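Local structure of PbICP-C (Plasmodium berghei, 3PNR) at residues D58-A63 with P146-S151; L68-G73 with V102-K107. The protein is the C-terminal domain of a malarial inhibitor of cysteine peptidases and probably blocks papain-like enzymes by occupying their active-site cleft. All coordinates share one frame; numbering follows the deposited sequence.

Interaction 1: residues D58-A63 with P146-S151; sequences DLEGNA and PDRMRS. With CD (cadmium ion), chain G.
An antiparallel pairing inside a five-stranded sheet joins Leu59 to Met149 and Gly61 to Asp147 as hydrogen-bonded pairs, within the immunoglobulin-like beta sandwich expected of this inhibitor family. The short segment axes approach to 4.3 Å. Leu59 N gives to Met149 O at 2.7 Å, and Met149 N returns a bond to Leu59 O at 2.9 Å. Around Gly61 the ladder is less even: Asp147 N bonds Gly61 O at 2.7 Å, while the bond from Gly61 N to Asp147 O is weak.

Side chains alternate between the faces. On the face of Asp58, Glu60, Arg148 and Arg150, Arg150 CG stands opposite the backbone N (chi1 -179°), and the chain then bends at chi3, which brings its guanidinium under the Asp58 carboxylate. Asp58 OD1 sits over the centre of that group, 3.1 Å from Arg150 NH2, and the two planes stand 81° apart. No N-H points at the oxygen, making this a salt bridge of charge alone. Glu60 OE1 instead rests against the aliphatic part of Arg148, 3.4 Å from Arg148 CG.

On the other face, Leu59 CB lies 3.3 Å from Met149 O, and Met149 SD binds cadmium at 2.7 Å. Two waters and an acidic side chain of another protein chain complete the modelled ligands. A soft thioether suits cadmium, so the metal ties this face to the neighbouring chain, whereas the Asp58-Arg150 pair on the opposite face is held by charge and not by a directed N-H bond.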
loop_
_atom_site.group_PDB
_atom_site.type_symbol
_atom_site.label_atom_id
_atom_site.label_comp_id
_atom_site.label_asym_id
_atom_site.label_seq_id
_atom_site.Cartn_x
_atom_site.Cartn_y
_atom_site.Cartn_z
ATOM N N ASP B 58 -16.076 -15.420 3.732
ATOM C CA ASP B 58 -14.733 -15.008 4.133
ATOM C C ASP B 58 -13.919 -14.595 2.905
ATOM O O ASP B 58 -13.559 -15.431 2.062
ATOM C CB ASP B 58 -14.017 -16.135 4.881
ATOM C CG ASP B 58 -14.485 -16.274 6.320
ATOM O OD1 ASP B 58 -15.470 -15.603 6.703
ATOM O OD2 ASP B 58 -13.857 -17.056 7.067
ATOM N N LEU B 59 -13.631 -13.300 2.819
ATOM C CA LEU B 59 -12.971 -12.719 1.659
ATOM C C LEU B 59 -11.482 -12.470 1.905
ATOM O O LEU B 59 -11.096 -11.755 2.837
ATOM C CB LEU B 59 -13.673 -11.421 1.276
ATOM C CG LEU B 59 -15.140 -11.583 0.889
ATOM C CD1 LEU B 59 -15.927 -10.304 1.150
ATOM C CD2 LEU B 59 -15.239 -12.014 -0.564
ATOM N N GLU B 60 -10.654 -13.060 1.052
ATOM C CA GLU B 60 -9.206 -13.008 1.224
ATOM C C GLU B 60 -8.530 -12.038 0.257
ATOM O O GLU B 60 -8.946 -11.889 -0.895
ATOM C CB GLU B 60 -8.608 -14.407 1.060
ATOM C CG GLU B 60 -7.200 -14.534 1.604
ATOM C CD GLU B 60 -7.143 -14.309 3.102
ATOM O OE1 GLU B 60 -8.113 -14.685 3.798
ATOM O OE2 GLU B 60 -6.128 -13.758 3.581
ATOM N N GLY B 61 -7.479 -11.381 0.733
ATOM C CA GLY B 61 -6.720 -10.465 -0.096
ATOM C C GLY B 61 -5.343 -10.157 0.465
ATOM O O GLY B 61 -4.856 -10.821 1.386
ATOM N N ASN B 62 -4.708 -9.141 -0.102
ATOM C CA ASN B 62 -3.411 -8.707 0.373
ATOM C C ASN B 62 -3.462 -7.271 0.867
ATOM O O ASN B 62 -3.963 -6.377 0.183
ATOM C CB ASN B 62 -2.343 -8.886 -0.714
ATOM C CG ASN B 62 -1.705 -10.274 -0.690
ATOM O OD1 ASN B 62 -1.822 -11.038 -1.654
ATOM N ND2 ASN B 62 -1.028 -10.607 0.417
ATOM N N ALA B 63 -2.954 -7.060 2.073
ATOM C CA ALA B 63 -2.889 -5.727 2.652
ATOM C C ALA B 63 -1.947 -4.821 1.857
ATOM O O ALA B 63 -0.901 -5.269 1.367
ATOM C CB ALA B 63 -2.458 -5.801 4.129
ATOM N N PRO B 146 -1.536 -11.373 4.114
ATOM C CA PRO B 146 -2.945 -11.748 3.971
ATOM C C PRO B 146 -3.897 -10.861 4.760
ATOM O O PRO B 146 -3.691 -10.626 5.946
ATOM C CB PRO B 146 -2.959 -13.173 4.505
ATOM C CG PRO B 146 -1.637 -13.723 4.027
ATOM C CD PRO B 146 -0.657 -12.557 4.051
ATOM N N ASP B 147 -4.937 -10.394 4.076
ATOM C CA ASP B 147 -5.894 -9.421 4.592
ATOM C C ASP B 147 -7.300 -10.052 4.586
ATOM O O ASP B 147 -7.870 -10.308 3.520
ATOM C CB ASP B 147 -5.822 -8.157 3.714
ATOM C CG ASP B 147 -7.032 -7.224 3.866
ATOM O OD1 ASP B 147 -7.947 -7.504 4.671
ATOM O OD2 ASP B 147 -7.060 -6.187 3.159
ATOM N N ARG B 148 -7.846 -10.314 5.776
ATOM C CA ARG B 148 -9.160 -10.950 5.907
ATOM C C ARG B 148 -10.319 -9.956 6.019
ATOM O O ARG B 148 -10.276 -9.024 6.823
ATOM C CB ARG B 148 -9.183 -11.887 7.116
ATOM C CG ARG B 148 -8.538 -13.242 6.873
ATOM C CD ARG B 148 -8.761 -14.178 8.055
ATOM N NE ARG B 148 -8.114 -15.475 7.865
ATOM C CZ ARG B 148 -7.994 -16.399 8.816
ATOM N NH1 ARG B 148 -8.477 -16.170 10.032
ATOM N NH2 ARG B 148 -7.388 -17.550 8.552
ATOM N N MET B 149 -11.359 -10.161 5.216
ATOM C CA MET B 149 -12.583 -9.370 5.346
ATOM C C MET B 149 -13.828 -10.261 5.266
ATOM O O MET B 149 -13.825 -11.275 4.571
ATOM C CB MET B 149 -12.618 -8.226 4.318
ATOM C CG MET B 149 -11.916 -6.960 4.813
ATOM S SD MET B 149 -12.337 -5.467 3.902
ATOM C CE MET B 149 -12.455 -4.289 5.246
ATOM N N ARG B 150 -14.886 -9.891 5.984
ATOM C CA ARG B 150 -16.058 -10.768 6.117
ATOM C C ARG B 150 -17.391 -10.143 5.697
ATOM O O ARG B 150 -17.718 -9.029 6.106
ATOM C CB ARG B 150 -16.175 -11.278 7.556
ATOM C CG ARG B 150 -17.354 -12.216 7.785
ATOM C CD ARG B 150 -17.383 -12.742 9.213
ATOM N NE ARG B 150 -16.303 -13.686 9.490
ATOM C CZ ARG B 150 -16.453 -15.006 9.497
ATOM N NH1 ARG B 150 -17.638 -15.536 9.243
ATOM N NH2 ARG B 150 -15.420 -15.796 9.759
ATOM N N SER B 151 -18.159 -10.876 4.888
ATOM C CA SER B 151 -19.539 -10.480 4.568
ATOM C C SER B 151 -20.578 -11.481 5.101
ATOM O O SER B 151 -20.306 -12.680 5.232
ATOM C CB SER B 151 -19.732 -10.257 3.062
ATOM O OG SER B 151 -20.999 -9.671 2.776
HETATM CD CD CD G . -9.924 -4.309 3.704
HETATM O O HOH W 1 -9.442 -3.251 6.048
HETATM O O HOH W 2 -10.442 -5.330 1.358
#

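Interaction 2: residues L68-G73 with V102-K107; sequences LWVLLG and VTQPKK
The side-chain amide of Gln104 lies against the backbone of Leu71 and pairs with both of its polar atoms, as a neighbouring strand would. Leu71 N gives a hydrogen bond to Gln104 OE1 at 2.9 Å, with the donor tilted 30° from the plane of the glutamine's own carbonyl. In return, Gln104 NE2 reaches a lone pair of Leu71 O at 2.8 Å, although that oxygen is somewhat out of the amide plane of the glutamine. A bend at chi2 (-70°) folds the Gln104 chain back to bring both amide atoms to the same residue. The amide also crosses the Leu71 side chain, with Gln104 OE1 3.4 Å from Leu71 CB.

Beside it, the Pro105 ring presents two different atoms to the strand. Pro105 CD packs on Leu71 CB at 3.9 Å, and Pro105 CG meets Trp69 CB at 4.1 Å. The indole itself leads away, its NE1 bonded to Glu60 O. Further along, Leu71 CD2 approaches Val102 O at 3.6 Å and also touches the Val102 side chain.

The contact spans the sandwich: 68-75 is, within this chain, an outermost strand of the other sheet, and 100-107 belongs to the sheet facing it. A second acceptor, Lys93 O, also takes a bond from Gln104 NE2. The buried amide is thus gripped at both its oxygen and its nitrogen, which fixes its rotation and satisfies backbone groups of Leu71 within an otherwise apolar interface.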
loop_
_atom_site.group_PDB
_atom_site.type_symbol
_atom_site.label_atom_id
_atom_site.label_comp_id
_atom_site.label_asym_id
_atom_site.label_seq_id
_atom_site.Cartn_x
_atom_site.Cartn_y
_atom_site.Cartn_z
ATOM N N LEU B 68 -9.650 -3.210 -2.564
ATOM C CA LEU B 68 -10.573 -3.602 -1.493
ATOM C C LEU B 68 -11.776 -4.416 -1.999
ATOM O O LEU B 68 -12.147 -4.340 -3.168
ATOM C CB LEU B 68 -11.028 -2.399 -0.648
ATOM C CG LEU B 68 -11.693 -1.159 -1.255
ATOM C CD1 LEU B 68 -12.169 -1.377 -2.685
ATOM C CD2 LEU B 68 -12.850 -0.724 -0.364
ATOM N N TRP B 69 -12.364 -5.206 -1.109
ATOM C CA TRP B 69 -13.572 -5.963 -1.415
ATOM C C TRP B 69 -14.815 -5.099 -1.222
ATOM O O TRP B 69 -15.024 -4.530 -0.143
ATOM C CB TRP B 69 -13.671 -7.173 -0.493
ATOM C CG TRP B 69 -12.730 -8.276 -0.827
ATOM C CD1 TRP B 69 -11.561 -8.568 -0.199
ATOM C CD2 TRP B 69 -12.880 -9.248 -1.877
ATOM N NE1 TRP B 69 -10.968 -9.660 -0.790
ATOM C CE2 TRP B 69 -11.759 -10.098 -1.819
ATOM C CE3 TRP B 69 -13.853 -9.477 -2.860
ATOM C CZ2 TRP B 69 -11.582 -11.164 -2.703
ATOM C CZ3 TRP B 69 -13.678 -10.537 -3.739
ATOM C CH2 TRP B 69 -12.553 -11.366 -3.654
ATOM N N VAL B 70 -15.638 -5.012 -2.265
ATOM C CA VAL B 70 -16.889 -4.255 -2.211
ATOM C C VAL B 70 -18.088 -5.126 -2.594
ATOM O O VAL B 70 -18.054 -5.832 -3.605
ATOM C CB VAL B 70 -16.826 -3.050 -3.156
ATOM C CG1 VAL B 70 -18.030 -2.139 -2.966
ATOM C CG2 VAL B 70 -15.551 -2.293 -2.927
ATOM N N LEU B 71 -19.141 -5.094 -1.783
ATOM C CA LEU B 71 -20.393 -5.745 -2.168
ATOM C C LEU B 71 -21.085 -4.866 -3.192
ATOM O O LEU B 71 -21.453 -3.730 -2.895
ATOM C CB LEU B 71 -21.310 -5.969 -0.972
ATOM C CG LEU B 71 -22.771 -6.255 -1.354
ATOM C CD1 LEU B 71 -22.950 -7.668 -1.910
ATOM C CD2 LEU B 71 -23.697 -6.015 -0.165
ATOM N N LEU B 72 -21.255 -5.392 -4.398
ATOM C CA LEU B 72 -21.683 -4.574 -5.526
ATOM C C LEU B 72 -23.161 -4.704 -5.876
ATOM O O LEU B 72 -23.730 -3.801 -6.486
ATOM C CB LEU B 72 -20.827 -4.875 -6.760
ATOM C CG LEU B 72 -19.397 -4.332 -6.730
ATOM C CD1 LEU B 72 -18.635 -4.839 -7.939
ATOM C CD2 LEU B 72 -19.395 -2.805 -6.677
ATOM N N GLY B 73 -23.785 -5.818 -5.510
ATOM C CA GLY B 73 -25.189 -5.984 -5.834
ATOM C C GLY B 73 -25.829 -7.327 -5.548
ATOM O O GLY B 73 -25.151 -8.353 -5.454
ATOM N N VAL B 102 -27.715 -8.707 2.930
ATOM C CA VAL B 102 -26.272 -8.922 2.834
ATOM C C VAL B 102 -25.468 -7.659 3.173
ATOM O O VAL B 102 -25.809 -6.545 2.764
ATOM C CB VAL B 102 -25.854 -9.470 1.450
ATOM C CG1 VAL B 102 -24.515 -10.186 1.558
ATOM C CG2 VAL B 102 -26.920 -10.419 0.899
ATOM N N THR B 103 -24.393 -7.845 3.930
ATOM C CA THR B 103 -23.616 -6.724 4.446
ATOM C C THR B 103 -22.359 -6.441 3.626
ATOM O O THR B 103 -21.776 -7.353 3.040
ATOM C CB THR B 103 -23.196 -6.995 5.891
ATOM O OG1 THR B 103 -22.551 -8.273 5.958
ATOM C CG2 THR B 103 -24.414 -7.000 6.800
ATOM N N GLN B 104 -21.951 -5.174 3.588
ATOM C CA GLN B 104 -20.679 -4.793 2.978
ATOM C C GLN B 104 -19.537 -5.464 3.731
ATOM O O GLN B 104 -19.573 -5.555 4.960
ATOM C CB GLN B 104 -20.494 -3.273 3.012
ATOM C CG GLN B 104 -21.321 -2.512 1.989
ATOM C CD GLN B 104 -20.844 -2.735 0.560
ATOM O OE1 GLN B 104 -19.736 -3.222 0.324
ATOM N NE2 GLN B 104 -21.686 -2.377 -0.400
ATOM N N PRO B 105 -18.516 -5.946 3.002
ATOM C CA PRO B 105 -17.414 -6.597 3.720
ATOM C C PRO B 105 -16.769 -5.646 4.730
ATOM O O PRO B 105 -16.639 -4.451 4.457
ATOM C CB PRO B 105 -16.431 -6.969 2.600
ATOM C CG PRO B 105 -17.272 -7.045 1.363
ATOM C CD PRO B 105 -18.325 -5.976 1.540
ATOM N N LYS B 106 -16.411 -6.173 5.897
ATOM C CA LYS B 106 -15.716 -5.396 6.919
ATOM C C LYS B 106 -14.551 -6.180 7.516
ATOM O O LYS B 106 -14.433 -7.389 7.304
ATOM C CB LYS B 106 -16.684 -4.903 8.000
ATOM C CG LYS B 106 -17.514 -3.702 7.542
ATOM C CD LYS B 106 -18.406 -3.144 8.645
ATOM C CE LYS B 106 -19.215 -1.944 8.143
ATOM N NZ LYS B 106 -20.249 -1.483 9.120
ATOM N N LYS B 107 -13.692 -5.477 8.250
ATOM C CA LYS B 107 -12.432 -6.029 8.742
ATOM C C LYS B 107 -12.561 -7.371 9.459
ATOM O O LYS B 107 -13.403 -7.543 10.344
ATOM C CB LYS B 107 -11.744 -5.032 9.679
ATOM C CG LYS B 107 -11.580 -3.632 9.109
ATOM C CD LYS B 107 -10.747 -2.744 10.034
ATOM C CE LYS B 107 -10.267 -1.489 9.308
ATOM N NZ LYS B 107 -9.270 -0.709 10.100
#

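Interactions 1 and 2, with centres about 11 Å apart, share one sheet through the neighbouring strands 146-155 and 100-107. Arg150 N and Lys106 O, 2.9 Å apart, probably form a backbone hydrogen bond between those strands, and Ser151 OG probably bonds Thr103 O. Within that sheet, across the intervening strand 146-155, Leu59 CD1 packs on Pro105 CG at 3.5 Å, which joins the Leu59 side chain of interaction 1 to the proline that packs on Leu71 and Trp69 in interaction 2. Near the cadmium, Met149 CE lies 3.5 Å from Lys107 N, and the Trp69 side chain comes within about 6 Å of the metal. The metal site therefore borders both contacts, while the Gln104 amide bridges the two sheets deeper in the sandwich.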